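Local coordinates for protein geranylgeranyl Pyrophosphate Synthetase (Geoglobus acetivorans, PDB 5JFQ) that catalyses the stepwise addition of three isopentenyl diphosphates to dimethylallyl diphosphate, making mainly geranylgeranyl diphosphate and some farnesyl diphosphate, at residues B[27-30]-B[31-35]; B[74-77]-B[78-81]; B[114-117]-B[118-122]. All coordinates share one frame; numbering follows the deposited sequence.

Contact 1 of 3, residues B[27-30]-B[31-35]; sequences QEPE and GLYRA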
# COMPACT_ATOMS: atom_id res chain seq x y z
N GLN B 27 -18.66 0.80 -1.13
CA GLN B 27 -18.92 -0.11 -0.03
C GLN B 27 -18.86 0.72 1.26
O GLN B 27 -18.63 1.93 1.22
CB GLN B 27 -17.90 -1.25 -0.11
CG GLN B 27 -17.98 -2.36 0.90
CD GLN B 27 -16.67 -3.13 0.91
OE1 GLN B 27 -16.10 -3.40 -0.15
NE2 GLN B 27 -16.16 -3.46 2.12
N GLU B 28 -19.13 0.05 2.45
CA GLU B 28 -18.94 0.86 3.65
C GLU B 28 -17.51 0.72 4.16
O GLU B 28 -16.84 -0.27 3.88
CB GLU B 28 -19.91 0.43 4.74
CG GLU B 28 -21.32 0.99 4.57
CD GLU B 28 -21.43 2.45 5.01
OE1 GLU B 28 -22.42 3.12 4.63
OE2 GLU B 28 -20.53 2.93 5.74
N PRO B 29 -16.96 1.72 4.88
CA PRO B 29 -17.47 3.07 5.16
C PRO B 29 -17.55 3.90 3.88
O PRO B 29 -16.52 4.04 3.20
CB PRO B 29 -16.44 3.66 6.12
CG PRO B 29 -15.64 2.52 6.61
CD PRO B 29 -15.65 1.51 5.51
N GLU B 30 -18.74 4.43 3.54
CA GLU B 30 -18.88 5.15 2.28
C GLU B 30 -17.88 6.29 2.19
O GLU B 30 -17.38 6.59 1.10
CB GLU B 30 -20.30 5.68 2.09
CG GLU B 30 -21.05 6.01 3.35
CD GLU B 30 -22.50 6.38 3.04
OE1 GLU B 30 -22.76 6.92 1.93
OE2 GLU B 30 -23.39 6.12 3.90
N GLY B 31 -17.58 6.94 3.32
CA GLY B 31 -16.54 7.96 3.30
C GLY B 31 -15.27 7.47 2.64
O GLY B 31 -14.77 8.08 1.70
N LEU B 32 -14.78 6.30 3.08
CA LEU B 32 -13.52 5.77 2.55
C LEU B 32 -13.64 5.41 1.08
O LEU B 32 -12.72 5.66 0.28
CB LEU B 32 -13.10 4.57 3.38
CG LEU B 32 -11.82 3.85 2.95
CD1 LEU B 32 -10.65 4.83 2.96
CD2 LEU B 32 -11.54 2.64 3.84
N TYR B 33 -14.78 4.84 0.68
CA TYR B 33 -14.90 4.36 -0.68
C TYR B 33 -15.31 5.46 -1.64
O TYR B 33 -14.93 5.42 -2.82
CB TYR B 33 -15.87 3.17 -0.73
CG TYR B 33 -15.21 1.90 -0.23
CD1 TYR B 33 -15.27 1.53 1.11
CD2 TYR B 33 -14.47 1.11 -1.10
CE1 TYR B 33 -14.64 0.38 1.56
CE2 TYR B 33 -13.84 -0.05 -0.66
CZ TYR B 33 -13.93 -0.41 0.67
OH TYR B 33 -13.29 -1.55 1.10
N ARG B 34 -16.04 6.47 -1.16
CA ARG B 34 -16.30 7.64 -1.99
C ARG B 34 -14.98 8.25 -2.43
O ARG B 34 -14.79 8.57 -3.61
CB ARG B 34 -17.15 8.64 -1.21
CG ARG B 34 -18.18 9.43 -2.01
CD ARG B 34 -18.87 10.46 -1.09
NE ARG B 34 -19.44 9.81 0.10
CZ ARG B 34 -19.54 10.39 1.30
NH1 ARG B 34 -19.09 11.64 1.49
NH2 ARG B 34 -20.08 9.71 2.32
N ALA B 35 -14.03 8.33 -1.50
CA ALA B 35 -12.69 8.80 -1.81
C ALA B 35 -11.94 7.81 -2.70
O ALA B 35 -11.27 8.20 -3.66
CB ALA B 35 -11.91 9.05 -0.52
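Gln27 lays its CB methylene on the ring of Tyr33, and this is the tight side of the turn that leads into helix 30-36. CB stands 3.9 Å from the centroid of the Tyr33 ring, almost straight above it, in a CH-pi contact. With CG opposite the backbone N (chi1 -178°) and the chain extended, the rest of Gln27 runs alongside the ring. Its terminal amide ends beside the Tyr33 hydroxyl, tilted 29° from the ring plane. The hydroxyl bonds to Glu149 of the second subunit.

The backbone closes round the same ring. Pro29, preceded by a cis peptide bond, is the N-cap of the helix. Pro29 O accepts from Tyr33 N at 3.2 Å, in the carbonyl plane, and takes a weaker bond from Leu32 N. The same Pro29 O sits at the edge of the Tyr33 ring. Pro29 CD packs 4.2 Å from Tyr33 CE1. Leu32 and Tyr33 lean on helix 105-123 through Thr114 and Glu118, while Phe152 of the second subunit packs on Pro29.

The other side is loose and faces solvent. Glu30 and Arg34 run side by side, one helical turn apart. Their charged ends are joined by a long salt bridge, 3.9 Å from Glu30 OE1 to Arg34 NH2, with carboxylate and guanidinium planes nearly perpendicular at 84°. The firmer link between the two residues is in the backbone, from Arg34 N to Glu30 O. Glu28 OE2 receives a weak bond from Glu30 N at 3.2 Å. Backbone bonds set the helix start; the tyrosine, bonded to Glu149 of the second subunit, probably ties it to the interface. The long, exposed ion pair probably adds little.

Contact 2 of 3, residues B[74-77]-B[78-81]; sequences ETVH and NFTL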
# COMPACT_ATOMS: atom_id res chain seq x y z
N GLU B 74 -4.35 -0.85 -13.24
CA GLU B 74 -5.05 0.43 -13.20
C GLU B 74 -5.31 0.85 -11.77
O GLU B 74 -5.24 2.05 -11.44
CB GLU B 74 -6.36 0.37 -13.97
CG GLU B 74 -7.16 1.68 -13.96
CD GLU B 74 -6.53 2.78 -14.81
OE1 GLU B 74 -5.53 2.51 -15.50
OE2 GLU B 74 -7.04 3.91 -14.80
N THR B 75 -5.61 -0.12 -10.91
CA THR B 75 -5.82 0.17 -9.50
C THR B 75 -4.55 0.72 -8.86
O THR B 75 -4.59 1.71 -8.12
CB THR B 75 -6.31 -1.10 -8.80
OG1 THR B 75 -7.35 -1.68 -9.59
CG2 THR B 75 -6.83 -0.80 -7.40
N VAL B 76 -3.40 0.10 -9.15
CA VAL B 76 -2.12 0.66 -8.71
C VAL B 76 -1.97 2.08 -9.21
O VAL B 76 -1.61 2.99 -8.45
CB VAL B 76 -0.94 -0.22 -9.17
CG1 VAL B 76 0.38 0.55 -8.97
CG2 VAL B 76 -0.92 -1.53 -8.41
N HIS B 77 -2.26 2.29 -10.47
CA HIS B 77 -2.12 3.60 -11.02
C HIS B 77 -2.95 4.58 -10.26
O HIS B 77 -2.49 5.63 -9.96
CB HIS B 77 -2.44 3.62 -12.50
CG HIS B 77 -2.23 4.95 -13.15
ND1 HIS B 77 -1.02 5.60 -13.13
CD2 HIS B 77 -3.08 5.76 -13.80
CE1 HIS B 77 -1.14 6.75 -13.76
NE2 HIS B 77 -2.38 6.87 -14.18
N ASN B 78 -4.18 4.24 -9.97
CA ASN B 78 -5.05 5.15 -9.23
C ASN B 78 -4.57 5.33 -7.79
O ASN B 78 -4.67 6.42 -7.23
CB ASN B 78 -6.49 4.66 -9.27
CG ASN B 78 -7.19 5.05 -10.54
OD1 ASN B 78 -8.03 5.96 -10.55
ND2 ASN B 78 -6.86 4.36 -11.63
N PHE B 79 -4.07 4.26 -7.18
CA PHE B 79 -3.41 4.40 -5.90
C PHE B 79 -2.35 5.49 -5.96
O PHE B 79 -2.34 6.40 -5.12
CB PHE B 79 -2.81 3.05 -5.48
CG PHE B 79 -1.48 3.16 -4.78
CD1 PHE B 79 -1.39 3.77 -3.54
CD2 PHE B 79 -0.35 2.64 -5.34
CE1 PHE B 79 -0.17 3.87 -2.91
CE2 PHE B 79 0.85 2.73 -4.70
CZ PHE B 79 0.94 3.36 -3.49
N THR B 80 -1.44 5.41 -6.94
CA THR B 80 -0.34 6.38 -6.99
C THR B 80 -0.88 7.80 -7.14
O THR B 80 -0.46 8.71 -6.41
CB THR B 80 0.66 6.06 -8.10
OG1 THR B 80 -0.00 6.05 -9.37
CG2 THR B 80 1.32 4.72 -7.86
N LEU B 81 -1.84 8.00 -8.04
CA LEU B 81 -2.47 9.31 -8.20
C LEU B 81 -2.87 9.90 -6.86
O LEU B 81 -2.51 11.05 -6.54
CB LEU B 81 -3.71 9.21 -9.10
CG LEU B 81 -3.52 8.64 -10.50
CD1 LEU B 81 -4.80 8.85 -11.27
CD2 LEU B 81 -2.33 9.26 -11.21
O HOH W 1 1.39 5.34 -12.11
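Asn78 turns its side-chain amide back along the helix to Glu74. ND2 of Asn78 donates to the backbone O of Glu74 at 2.8 Å, nearly straight at 168°. The carbonyl is met from above its plane. Asn78 N reaches Glu74 O from the opposite face, so two donors grip one oxygen. The same Asn78 ND2 also meets Glu74 OE2 at 3.2 Å, from above the carboxylate plane. Both acceptors lie close to the amide plane of Asn78, which probably holds that amide in its rotation. Glu74 OE2 has a salt bridge to Arg46 as well. With an alanine here the ND2 bonds go, so Glu74 O would probably keep only the backbone donor and the carboxylate would lean on Arg46 alone among the partners described.

A second doubly held carbonyl is that of His77. Thr80 OG1 donates to His77 O at 2.6 Å, and Leu81 N donates to the same oxygen. Thr80 OG1 stands between its own backbone N and carbonyl carbon (chi1 59°), which brings it to the carbonyl one turn back.

These residues belong to helix 67-88 of the all-helical polyprenyl synthetase fold. The Asp84 and Asp88 metal ligands, assigned by similarity, follow further along it. His77 probably binds isopentenyl diphosphate, as in relatives, and lies beside Arg48 of the same predicted site.

One water bridges side chains. It lies in the plane of the His77 ring at its edge, 2.6 Å from His77 ND1, and donates to Thr80 OG1.

Leu81 CD2 sits over one face of the His77 ring, 4.1 Å from its centroid, as a CH-pi contact. In a looser apolar contact, Val76 CG1 touches Phe79 CD2 at 4.3 Å. Beyond the segments, the Phe79 ring stacks with Tyr116 of helix 105-123.

Contact 3 of 3, residues B[114-117]-B[118-122]; sequences TLYA and EAFEI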
# COMPACT_ATOMS: atom_id res chain seq x y z
N THR B 114 -6.24 1.59 0.34
CA THR B 114 -7.29 0.63 0.03
C THR B 114 -7.19 0.15 -1.41
O THR B 114 -7.20 -1.05 -1.68
CB THR B 114 -8.66 1.25 0.26
OG1 THR B 114 -8.81 1.62 1.65
CG2 THR B 114 -9.75 0.26 -0.14
N LEU B 115 -7.10 1.09 -2.35
CA LEU B 115 -6.81 0.72 -3.73
C LEU B 115 -5.58 -0.17 -3.81
O LEU B 115 -5.57 -1.17 -4.53
CB LEU B 115 -6.63 2.00 -4.57
CG LEU B 115 -7.92 2.79 -4.81
CD1 LEU B 115 -7.65 4.17 -5.43
CD2 LEU B 115 -8.92 2.00 -5.66
N TYR B 116 -4.54 0.17 -3.04
CA TYR B 116 -3.29 -0.58 -3.07
C TYR B 116 -3.52 -2.05 -2.74
O TYR B 116 -3.07 -2.94 -3.47
CB TYR B 116 -2.30 0.05 -2.09
CG TYR B 116 -0.81 -0.06 -2.36
CD1 TYR B 116 -0.27 -0.90 -3.35
CD2 TYR B 116 0.07 0.69 -1.59
CE1 TYR B 116 1.12 -0.96 -3.55
CE2 TYR B 116 1.44 0.64 -1.77
CZ TYR B 116 1.97 -0.17 -2.74
OH TYR B 116 3.35 -0.14 -2.84
N ALA B 117 -4.21 -2.33 -1.63
CA ALA B 117 -4.53 -3.72 -1.30
C ALA B 117 -5.49 -4.31 -2.32
O ALA B 117 -5.33 -5.46 -2.75
CB ALA B 117 -5.11 -3.81 0.11
N GLU B 118 -6.49 -3.52 -2.75
CA GLU B 118 -7.48 -4.05 -3.66
C GLU B 118 -6.83 -4.56 -4.94
O GLU B 118 -7.27 -5.57 -5.51
CB GLU B 118 -8.55 -3.00 -3.96
CG GLU B 118 -9.65 -2.96 -2.91
CD GLU B 118 -10.67 -1.83 -3.14
OE1 GLU B 118 -10.27 -0.72 -3.58
OE2 GLU B 118 -11.88 -2.06 -2.85
N ALA B 119 -5.73 -3.92 -5.35
CA ALA B 119 -5.05 -4.32 -6.58
C ALA B 119 -4.46 -5.71 -6.45
O ALA B 119 -4.54 -6.53 -7.38
CB ALA B 119 -3.97 -3.32 -6.96
N PHE B 120 -3.83 -6.00 -5.32
CA PHE B 120 -3.29 -7.34 -5.14
C PHE B 120 -4.40 -8.37 -4.97
O PHE B 120 -4.22 -9.53 -5.35
CB PHE B 120 -2.32 -7.34 -3.98
CG PHE B 120 -1.01 -6.72 -4.33
CD1 PHE B 120 -0.07 -7.43 -5.05
CD2 PHE B 120 -0.76 -5.40 -4.00
CE1 PHE B 120 1.13 -6.86 -5.40
CE2 PHE B 120 0.45 -4.80 -4.34
CZ PHE B 120 1.40 -5.53 -5.04
N GLU B 121 -5.55 -7.98 -4.43
CA GLU B 121 -6.64 -8.94 -4.35
C GLU B 121 -7.20 -9.21 -5.74
O GLU B 121 -7.58 -10.35 -6.05
CB GLU B 121 -7.74 -8.47 -3.42
CG GLU B 121 -8.86 -9.46 -3.29
CD GLU B 121 -10.03 -8.97 -2.49
OE1 GLU B 121 -9.97 -7.85 -1.96
OE2 GLU B 121 -11.02 -9.73 -2.40
N ILE B 122 -7.25 -8.19 -6.59
CA ILE B 122 -7.78 -8.40 -7.92
C ILE B 122 -6.80 -9.22 -8.76
O ILE B 122 -7.18 -10.21 -9.39
CB ILE B 122 -8.14 -7.06 -8.57
CG1 ILE B 122 -9.33 -6.46 -7.82
CG2 ILE B 122 -8.45 -7.26 -10.05
CD1 ILE B 122 -9.54 -4.96 -8.08
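Glu118 lies alongside Thr114, one turn earlier on helix 105-123, with both side chains pointing the same way. The backbone N of Glu118 bonds to Thr114 O at 2.8 Å. Because CG is opposite its own carbonyl carbon (chi1 -84°) and the chain then extends, the carboxylate comes to rest by the Thr114 methyl. Thr114 CG2 is 3.6 Å from Glu118 OE1. Leu115 crosses to the same oxygen, its CD2 at 3.7 Å from Glu118 OE1. The charge of this buried carboxylate has a mate outside the segments: Arg37 forms a salt bridge with Glu118 OE2. The Thr114 hydroxyl turns the other way along the helix and bonds to Leu110 O.

Ala119 follows. The N of Ala119 bonds to Leu115 O at 2.9 Å and weakly to Tyr116 O. Its small side chain packs against Thr75 and Val76 of helix 67-88. One side of helix 105-123 packs on helix 67-88 in this way, while other residues of it meet the second subunit. This is consistent with an interface helix of the all-helical polyprenyl synthetase fold in this homodimer.

Phe120 comes next and runs side by side with Tyr116. Phe120 CE2 meets Tyr116 CE1 at 4.0 Å; the tyrosine atom lies near the plane of the Phe120 ring, at its edge. Tyr116 O also sits at the edge of this ring, 3.4 Å from Phe120 CD2. Across the dimer interface, Phe120 stacks on Phe120 of the second subunit, and the Tyr116 hydroxyl bonds to Asp113 O of that subunit.

Glu121 N completes a regular helical bond to Ala117 O at 3.0 Å. Its side chain is extended, and OE1 makes a salt bridge to Arg142 of the second subunit.

Contact 3 touches both of the others. Contacts 1 and 2 do not meet; their centres are about 17 Å apart and their nearest atoms about 8 Å. The centres of contacts 1 and 3 are about 15 Å apart. Tyr33 CE2 of contact 1 packs 3.6 Å from Glu118 OE2 of contact 3, and both contacts reach the second subunit. Contacts 2 and 3 have centres about 10 Å apart. There Thr75 CB lies 3.7 Å from Ala119 CB, and Thr75 CG2 lies 3.2 Å from Leu115 O. The Leu115 side chain is about 9 Å from that of His77. The Tyr116 side chain is about 10 Å from that of Asp84, a predicted magnesium ligand. Contact 1 is remote from these sites.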